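Local structure of possible metal-dependent hydrolase (Veillonella parvula, 3RPC) at residues A[19-24]-A[120-125]; A[171-176]-A[212-216]; A[237-241]-A[255-259]. The protein is probably a metal-dependent hydrolase of the metallo-beta-lactamase superfamily that binds two zinc ions, its natural substrate not being established. One frame throughout, in Å; residues are numbered along the deposited sequence. Where two conformers were deposited one is given.

Contact 1 (A[19-24]-A[120-125]); sequences IKNTTF and FNGITL
Ile123 packs its CD1 methyl against Thr22, Phe24 and Ile19. The side chains of Ile123 and Thr22 meet end on, and Ile123 CD1 stands 3.5 Å from Thr22 CB, tighter than usual for two carbons. Ile123 chi1 of -59° sets CG1 beside its own backbone N, and a nearly extended chi2 (154°) then sends CD1 toward 19-24, where it also meets Phe24 CE2 at 3.8 Å. Thr22 divides its two branches: chi1 of -67° puts OG1 beside the backbone N, turned to Asn121, and leaves CG2 anti to that N, so that the methyl lies in the plane of the Phe120 ring, at its edge, 3.8 Å from Phe120 CE2. The bond from Asn121 ND2 to Thr22 OG1, at 3.4 Å, is weak. Separately, Phe24 and Phe120 run past one another in opposing senses, Phe24 CE1 coming 3.9 Å from Phe120 CD2, and Leu125 CD2 approaches the same Phe24 carbon at 4.0 Å. Each segment holds a beta-hairpin turn, type II' from Ile19 to Thr22 and type I' from Phe120 to Ile123, and the start of the strand that follows, one from each sheet of the alpha-beta/beta-alpha sandwich. Phe155 of strand 152-156 adds its ring to Phe24. With six of seven touching residues buried and one weak polar bond across it, the contact implies that the two sheets meet here mainly by apolar contact.

Contact 2 (A[171-176]-A[212-216]); sequences WTSDVE and RMVVR
Arg212 lays its side chain along one face of the Trp171 indole, and can be followed atom by atom. Its CB is 4.0 Å from Trp171 CZ3, at the far end of the six-membered ring. CG moves on to Trp171 CH2 and CZ2, and CD settles over the ring centre, 3.6 Å from the six-membered centroid and 15° off the normal, a CH-pi contact. There the chain bends (chi3 -55°), carrying NE and CZ on toward the pyrrole side. CZ stands 4.5 Å from the five-membered centroid, within cation-pi range, although the guanidinium is steeply inclined, 75° from the indole plane. NH1 dips lowest, 3.3 Å from Trp171 CD2, and also forms a salt bridge with Asp209. Val175 CG1 occupies the opposite face, and the selenomethionine Met213 adds an oblique Met-aromatic contact. In the ring plane, Trp171 NE1 donates to Glu176 OE2 at 2.8 Å, from above the carboxylate plane. Arg216 takes the nearly coplanar carboxylate side-on through its syn lone pairs, Arg216 NE to Glu176 OE1 and Arg216 NH1 to Glu176 OE2, each 2.9 Å. Ala139 of the second subunit packs on Glu176 and Arg216, so this junction of helices 173-182 and 207-216 borders the dimer interface. Paired with Arg216 and bonded by the indole, buried Glu176 probably has its charge countered and its ionised form favoured, while its bond to NE1 helps fix the indole's rotation.

Contact 3 (A[237-241]-A[255-259]); sequences RKDVR and VPEDG
Pro256 O is gripped by two nitrogens of one side chain: Arg237 NE and Arg237 NH1 each donate to it at 2.9 Å. The two bonds differ in how they use the carbonyl, since NH1 lies in its plane on a lone pair whereas NE stands above that plane. Arg237 NH1 donates a second time, to Asp258 OD1 at 2.7 Å, a salt bridge that reaches the oxygen from above its carboxylate plane; the guanidinium and carboxylate planes are 71° apart. Both oxygens nevertheless lie near the guanidinium plane, along its edge. Also at that edge, a water accepts from Arg237 NH2; it lies within hydrogen-bonding distance of Asp258 OD2 and may donate to it. NH2 also forms a salt bridge with Asp228. An almost straight chain, with chi2 -173° and chi3 173°, carries the guanidinium this far from the helix, and Arg237 CG passes Val255 CG1 at 3.6 Å on the way. Arg241, one helical turn later, makes a second set of bonds to the loop. Its NH2 donates to Glu257 OE2 at 2.7 Å and to Val255 O at 2.9 Å, and a weak bond from NH1 supplements the first. Glu257 bends at chi2 to bring its carboxylate here, and its OE1 lies over a face of the Arg237 guanidinium, a proximity of charges without a bond. Val240 CG1 packs on Val255 CG2. Helix 237-246 thus holds the loop between strands 253-254 and 261-263, strands that belong to different sheets; His9 of strand 6-11 also touches Arg237, Pro256 and Asp258. The charges of the two arginines are probably offset by Glu257, Asp258 and Asp228, while directed bonds to two carbonyls fix the loop backbone.

How the contacts relate
The three contacts follow one another along the chain without sharing atoms. Centres of contacts 1 and 2 are 25 Å apart, of contacts 1 and 3 about 26 Å, and of contacts 2 and 3 about 21 Å, with nearest atoms never closer than about 10 Å. The zinc ions are bound by His72, His74, Asp76, His77, His132, Asp168 and His226. Contact 2 is tied to them through the chain, since Trp171 comes three residues after Asp168, a ligand shared by both zinc sites. Contact 3 is related to them in space: the Asp258 side chain lies about 14 Å from a zinc ion.

Contact 1 (A[19-24]-A[120-125])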
loop_
_atom_site.group_PDB
_atom_site.type_symbol
_atom_site.label_atom_id
_atom_site.label_comp_id
_atom_site.label_asym_id
_atom_site.label_seq_id
_atom_site.Cartn_x
_atom_site.Cartn_y
_atom_site.Cartn_z
ATOM N N ILE A 19 18.113 4.626 19.162
ATOM C CA ILE A 19 18.200 5.968 18.616
ATOM C C ILE A 19 18.051 6.868 19.820
ATOM O O ILE A 19 17.042 6.805 20.522
ATOM C CB ILE A 19 17.073 6.259 17.620
ATOM C CG1 ILE A 19 17.134 5.296 16.438
ATOM C CG2 ILE A 19 17.156 7.696 17.119
ATOM C CD1 ILE A 19 15.951 5.456 15.482
ATOM N N LYS A 20 19.070 7.681 20.080
ATOM C CA LYS A 20 19.100 8.484 21.296
ATOM C C LYS A 20 19.024 7.573 22.523
ATOM O O LYS A 20 19.816 6.637 22.642
ATOM C CB LYS A 20 17.987 9.533 21.270
ATOM C CG LYS A 20 18.365 10.784 20.463
ATOM C CD LYS A 20 17.172 11.419 19.769
ATOM C CE LYS A 20 17.490 12.826 19.258
ATOM N NZ LYS A 20 18.913 13.017 18.849
ATOM N N ASN A 21 18.089 7.825 23.431
ATOM C CA ASN A 21 17.941 6.987 24.620
ATOM C C ASN A 21 16.825 5.957 24.488
ATOM O O ASN A 21 16.394 5.369 25.477
ATOM C CB ASN A 21 17.697 7.840 25.869
ATOM C CG ASN A 21 18.832 8.799 26.155
ATOM O OD1 ASN A 21 18.605 9.980 26.425
ATOM N ND2 ASN A 21 20.061 8.301 26.098
ATOM N N THR A 22 16.353 5.738 23.264
ATOM C CA THR A 22 15.261 4.802 23.049
ATOM C C THR A 22 15.741 3.573 22.297
ATOM O O THR A 22 16.343 3.693 21.230
ATOM C CB THR A 22 14.115 5.459 22.258
ATOM O OG1 THR A 22 13.517 6.483 23.065
ATOM C CG2 THR A 22 13.057 4.429 21.884
ATOM N N THR A 23 15.478 2.394 22.854
ATOM C CA THR A 23 15.809 1.161 22.158
ATOM C C THR A 23 14.541 0.404 21.769
ATOM O O THR A 23 13.745 0.036 22.626
ATOM C CB THR A 23 16.716 0.265 23.009
ATOM O OG1 THR A 23 17.978 0.917 23.208
ATOM C CG2 THR A 23 16.955 -1.075 22.326
ATOM N N PHE A 24 14.374 0.173 20.469
ATOM C CA PHE A 24 13.262 -0.587 19.938
ATOM C C PHE A 24 13.669 -2.031 19.706
ATOM O O PHE A 24 14.621 -2.300 18.965
ATOM C CB PHE A 24 12.824 -0.011 18.583
ATOM C CG PHE A 24 12.350 1.413 18.639
ATOM C CD1 PHE A 24 11.036 1.710 18.986
ATOM C CD2 PHE A 24 13.208 2.459 18.328
ATOM C CE1 PHE A 24 10.587 3.024 19.026
ATOM C CE2 PHE A 24 12.766 3.784 18.365
ATOM C CZ PHE A 24 11.453 4.062 18.710
ATOM N N PHE A 120 7.345 9.098 19.516
ATOM C CA PHE A 120 7.706 8.389 20.731
ATOM C C PHE A 120 9.060 8.887 21.191
ATOM O O PHE A 120 10.065 8.667 20.516
ATOM C CB PHE A 120 7.765 6.876 20.469
ATOM C CG PHE A 120 8.021 6.055 21.703
ATOM C CD1 PHE A 120 7.055 5.951 22.693
ATOM C CD2 PHE A 120 9.225 5.386 21.879
ATOM C CE1 PHE A 120 7.286 5.202 23.835
ATOM C CE2 PHE A 120 9.460 4.625 23.017
ATOM C CZ PHE A 120 8.492 4.536 24.001
ATOM N N ASN A 121 9.084 9.582 22.325
ATOM C CA ASN A 121 10.342 10.057 22.884
ATOM C C ASN A 121 11.204 10.825 21.883
ATOM O O ASN A 121 12.429 10.675 21.858
ATOM C CB ASN A 121 11.137 8.893 23.485
ATOM C CG ASN A 121 10.415 8.228 24.638
ATOM O OD1 ASN A 121 9.568 8.836 25.290
ATOM N ND2 ASN A 121 10.758 6.971 24.902
ATOM N N GLY A 122 10.556 11.657 21.076
ATOM C CA GLY A 122 11.248 12.509 20.125
ATOM C C GLY A 122 11.529 11.828 18.800
ATOM O O GLY A 122 12.076 12.442 17.889
ATOM N N ILE A 123 11.156 10.557 18.694
ATOM C CA ILE A 123 11.380 9.796 17.472
ATOM C C ILE A 123 10.074 9.638 16.722
ATOM O O ILE A 123 9.059 9.250 17.309
ATOM C CB ILE A 123 11.933 8.399 17.786
ATOM C CG1 ILE A 123 13.244 8.525 18.560
ATOM C CG2 ILE A 123 12.122 7.584 16.493
ATOM C CD1 ILE A 123 13.546 7.339 19.419
ATOM N N THR A 124 10.093 9.940 15.427
ATOM C CA THR A 124 8.903 9.779 14.605
ATOM C C THR A 124 8.956 8.434 13.889
ATOM O O THR A 124 9.952 8.108 13.240
ATOM C CB THR A 124 8.772 10.922 13.574
ATOM O OG1 THR A 124 8.698 12.175 14.272
ATOM C CG2 THR A 124 7.519 10.743 12.743
ATOM N N LEU A 125 7.893 7.654 14.027
ATOM C CA LEU A 125 7.779 6.363 13.361
ATOM C C LEU A 125 6.724 6.491 12.281
ATOM O O LEU A 125 5.578 6.818 12.571
ATOM C CB LEU A 125 7.361 5.260 14.339
ATOM C CG LEU A 125 8.332 4.837 15.447
ATOM C CD1 LEU A 125 8.296 5.812 16.612
ATOM C CD2 LEU A 125 8.012 3.433 15.959
#

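Contact 2 (A[171-176]-A[212-216])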
loop_
_atom_site.group_PDB
_atom_site.type_symbol
_atom_site.label_atom_id
_atom_site.label_comp_id
_atom_site.label_asym_id
_atom_site.label_seq_id
_atom_site.Cartn_x
_atom_site.Cartn_y
_atom_site.Cartn_z
ATOM N N TRP A 171 9.982 -5.842 -3.866
ATOM C CA TRP A 171 10.196 -4.476 -4.335
ATOM C C TRP A 171 8.959 -3.961 -5.067
ATOM O O TRP A 171 8.649 -4.423 -6.156
ATOM C CB TRP A 171 11.405 -4.413 -5.263
ATOM C CG TRP A 171 11.884 -3.025 -5.476
ATOM C CD1 TRP A 171 11.275 -2.054 -6.219
ATOM C CD2 TRP A 171 13.078 -2.445 -4.951
ATOM N NE1 TRP A 171 12.015 -0.891 -6.168
ATOM C CE2 TRP A 171 13.134 -1.112 -5.407
ATOM C CE3 TRP A 171 14.114 -2.927 -4.148
ATOM C CZ2 TRP A 171 14.182 -0.254 -5.080
ATOM C CZ3 TRP A 171 15.158 -2.075 -3.823
ATOM C CH2 TRP A 171 15.181 -0.750 -4.284
ATOM N N THR A 172 8.252 -3.018 -4.457
ATOM C CA THR A 172 7.069 -2.417 -5.074
ATOM C C THR A 172 7.210 -0.899 -5.081
ATOM O O THR A 172 8.199 -0.352 -4.588
ATOM C CB THR A 172 5.794 -2.736 -4.284
ATOM O OG1 THR A 172 5.833 -2.042 -3.028
ATOM C CG2 THR A 172 5.642 -4.233 -4.042
ATOM N N SER A 173 6.212 -0.203 -5.620
ATOM C CA SER A 173 6.238 1.249 -5.595
ATOM C C SER A 173 6.185 1.813 -4.178
ATOM O O SER A 173 6.563 2.960 -3.951
ATOM C CB SER A 173 5.096 1.823 -6.435
ATOM O OG SER A 173 5.273 1.480 -7.801
ATOM N N ASP A 174 5.712 1.016 -3.222
ATOM C CA ASP A 174 5.688 1.494 -1.839
ATOM C C ASP A 174 7.112 1.698 -1.331
ATOM O O ASP A 174 7.373 2.607 -0.535
ATOM C CB ASP A 174 4.922 0.528 -0.937
ATOM C CG ASP A 174 3.408 0.676 -1.078
ATOM O OD1 ASP A 174 2.946 1.800 -1.352
ATOM O OD2 ASP A 174 2.686 -0.323 -0.898
ATOM N N VAL A 175 8.024 0.846 -1.790
ATOM C CA VAL A 175 9.437 0.961 -1.439
ATOM C C VAL A 175 10.017 2.211 -2.119
ATOM O O VAL A 175 10.714 3.013 -1.482
ATOM C CB VAL A 175 10.209 -0.315 -1.852
ATOM C CG1 VAL A 175 11.711 -0.178 -1.556
ATOM C CG2 VAL A 175 9.617 -1.531 -1.149
ATOM N N GLU A 176 9.709 2.390 -3.406
ATOM C CA GLU A 176 10.170 3.576 -4.139
ATOM C C GLU A 176 9.672 4.846 -3.479
ATOM O O GLU A 176 10.408 5.826 -3.380
ATOM C CB GLU A 176 9.729 3.541 -5.610
ATOM C CG GLU A 176 10.296 2.374 -6.420
ATOM C CD GLU A 176 11.778 2.513 -6.768
ATOM O OE1 GLU A 176 12.427 3.518 -6.391
ATOM O OE2 GLU A 176 12.302 1.600 -7.444
ATOM N N ARG A 212 19.815 -3.343 -6.341
ATOM C CA ARG A 212 18.968 -2.229 -6.764
ATOM C C ARG A 212 18.985 -1.137 -5.707
ATOM O O ARG A 212 18.962 0.054 -6.033
ATOM C CB ARG A 212 17.534 -2.703 -7.027
ATOM C CG ARG A 212 16.652 -1.667 -7.716
ATOM C CD ARG A 212 15.239 -2.190 -7.947
ATOM N NE ARG A 212 15.241 -3.451 -8.694
ATOM C CZ ARG A 212 14.855 -4.615 -8.177
ATOM N NH1 ARG A 212 14.400 -4.677 -6.927
ATOM N NH2 ARG A 212 14.902 -5.718 -8.912
HETATM N N MSE A 213 19.033 -1.535 -4.440
HETATM C CA MSE A 213 19.040 -0.547 -3.366
HETATM C C MSE A 213 20.303 0.308 -3.399
HETATM O O MSE A 213 20.269 1.507 -3.093
HETATM C CB MSE A 213 18.912 -1.218 -1.989
HETATM C CG MSE A 213 18.645 -0.252 -0.835
HETATM SE SE MSE A 213 16.885 0.578 -1.029
HETATM C CE MSE A 213 15.771 -0.899 -0.542
ATOM N N VAL A 214 21.425 -0.309 -3.751
ATOM C CA VAL A 214 22.687 0.406 -3.809
ATOM C C VAL A 214 22.672 1.438 -4.937
ATOM O O VAL A 214 23.221 2.533 -4.795
ATOM C CB VAL A 214 23.870 -0.567 -3.969
ATOM C CG1 VAL A 214 25.141 0.187 -4.321
ATOM C CG2 VAL A 214 24.053 -1.384 -2.681
ATOM N N VAL A 215 22.021 1.091 -6.045
ATOM C CA VAL A 215 21.866 2.034 -7.146
ATOM C C VAL A 215 20.945 3.178 -6.735
ATOM O O VAL A 215 21.235 4.351 -6.996
ATOM C CB VAL A 215 21.300 1.349 -8.396
ATOM C CG1 VAL A 215 20.965 2.380 -9.473
ATOM C CG2 VAL A 215 22.290 0.315 -8.924
ATOM N N ARG A 216 19.841 2.846 -6.076
ATOM C CA ARG A 216 18.874 3.886 -5.718
ATOM C C ARG A 216 19.405 4.842 -4.656
ATOM O O ARG A 216 19.176 6.048 -4.732
ATOM C CB ARG A 216 17.539 3.286 -5.266
ATOM C CG ARG A 216 16.382 4.284 -5.264
ATOM C CD ARG A 216 15.891 4.599 -6.678
ATOM N NE ARG A 216 15.170 3.472 -7.253
ATOM C CZ ARG A 216 15.668 2.640 -8.162
ATOM N NH1 ARG A 216 14.935 1.632 -8.605
ATOM N NH2 ARG A 216 16.899 2.817 -8.633
#

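Contact 3 (A[237-241]-A[255-259])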
loop_
_atom_site.group_PDB
_atom_site.type_symbol
_atom_site.label_atom_id
_atom_site.label_comp_id
_atom_site.label_asym_id
_atom_site.label_seq_id
_atom_site.Cartn_x
_atom_site.Cartn_y
_atom_site.Cartn_z
ATOM N N ARG A 237 23.448 -15.832 4.260
ATOM C CA ARG A 237 24.488 -14.818 4.392
ATOM C C ARG A 237 25.638 -15.090 3.416
ATOM O O ARG A 237 26.174 -14.160 2.800
ATOM C CB ARG A 237 25.043 -14.789 5.812
ATOM C CG ARG A 237 24.150 -14.147 6.854
ATOM C CD ARG A 237 24.966 -14.058 8.131
ATOM N NE ARG A 237 24.302 -13.323 9.197
ATOM C CZ ARG A 237 23.496 -13.866 10.098
ATOM N NH1 ARG A 237 22.959 -13.080 11.017
ATOM N NH2 ARG A 237 23.224 -15.167 10.072
ATOM N N LYS A 238 26.029 -16.356 3.292
ATOM C CA LYS A 238 27.114 -16.731 2.384
ATOM C C LYS A 238 26.768 -16.275 0.967
ATOM O O LYS A 238 27.614 -15.717 0.255
ATOM C CB LYS A 238 27.340 -18.246 2.408
ATOM C CG LYS A 238 28.070 -18.765 3.632
ATOM C CD LYS A 238 28.102 -20.289 3.617
ATOM C CE LYS A 238 28.746 -20.859 4.872
ATOM N NZ LYS A 238 28.593 -22.343 4.934
ATOM N N ASP A 239 25.515 -16.496 0.565
ATOM C CA ASP A 239 25.052 -16.099 -0.768
ATOM C C ASP A 239 25.154 -14.585 -0.951
ATOM O O ASP A 239 25.627 -14.096 -1.978
ATOM C CB ASP A 239 23.604 -16.535 -1.000
ATOM C CG ASP A 239 23.418 -18.042 -0.947
ATOM O OD1 ASP A 239 24.420 -18.781 -1.041
ATOM O OD2 ASP A 239 22.253 -18.487 -0.828
ATOM N N VAL A 240 24.713 -13.834 0.050
ATOM C CA VAL A 240 24.741 -12.386 -0.071
ATOM C C VAL A 240 26.181 -11.887 -0.096
ATOM O O VAL A 240 26.517 -10.982 -0.863
ATOM C CB VAL A 240 23.941 -11.708 1.056
ATOM C CG1 VAL A 240 24.227 -10.207 1.083
ATOM C CG2 VAL A 240 22.456 -11.968 0.868
ATOM N N ARG A 241 27.035 -12.485 0.728
ATOM C CA ARG A 241 28.439 -12.075 0.758
ATOM C C ARG A 241 29.137 -12.271 -0.592
ATOM O O ARG A 241 29.899 -11.398 -1.034
ATOM C CB ARG A 241 29.182 -12.771 1.904
ATOM C CG ARG A 241 28.746 -12.194 3.238
ATOM C CD ARG A 241 29.213 -13.012 4.405
ATOM N NE ARG A 241 28.846 -12.336 5.645
ATOM C CZ ARG A 241 28.642 -12.959 6.799
ATOM N NH1 ARG A 241 28.764 -14.278 6.873
ATOM N NH2 ARG A 241 28.309 -12.257 7.875
ATOM N N VAL A 255 26.373 -7.266 6.373
ATOM C CA VAL A 255 25.680 -8.522 6.637
ATOM C C VAL A 255 26.035 -8.937 8.061
ATOM O O VAL A 255 26.954 -9.731 8.276
ATOM C CB VAL A 255 26.103 -9.623 5.646
ATOM C CG1 VAL A 255 25.268 -10.876 5.849
ATOM C CG2 VAL A 255 25.981 -9.119 4.206
ATOM N N PRO A 256 25.327 -8.376 9.049
ATOM C CA PRO A 256 25.760 -8.626 10.431
ATOM C C PRO A 256 25.509 -10.053 10.887
ATOM O O PRO A 256 24.531 -10.680 10.486
ATOM C CB PRO A 256 24.893 -7.663 11.248
ATOM C CG PRO A 256 23.646 -7.492 10.391
ATOM C CD PRO A 256 24.188 -7.447 8.982
ATOM N N GLU A 257 26.402 -10.559 11.733
ATOM C CA GLU A 257 26.162 -11.820 12.403
ATOM C C GLU A 257 25.100 -11.630 13.480
ATOM O O GLU A 257 24.839 -10.514 13.932
ATOM C CB GLU A 257 27.447 -12.322 13.059
ATOM C CG GLU A 257 28.588 -12.569 12.087
ATOM C CD GLU A 257 28.313 -13.694 11.114
ATOM O OE1 GLU A 257 27.491 -14.578 11.411
ATOM O OE2 GLU A 257 28.925 -13.697 10.027
ATOM N N ASP A 258 24.500 -12.734 13.901
ATOM C CA ASP A 258 23.595 -12.692 15.038
ATOM C C ASP A 258 24.376 -12.176 16.237
ATOM O O ASP A 258 25.425 -12.734 16.572
ATOM C CB ASP A 258 23.060 -14.090 15.335
ATOM C CG ASP A 258 22.057 -14.581 14.292
ATOM O OD1 ASP A 258 21.737 -13.831 13.338
ATOM O OD2 ASP A 258 21.570 -15.724 14.443
ATOM N N GLY A 259 23.867 -11.127 16.881
ATOM C CA GLY A 259 24.508 -10.547 18.055
ATOM C C GLY A 259 25.428 -9.378 17.735
ATOM O O GLY A 259 25.888 -8.685 18.643
HETATM O O HOH W 1 21.336 -16.819 11.954
#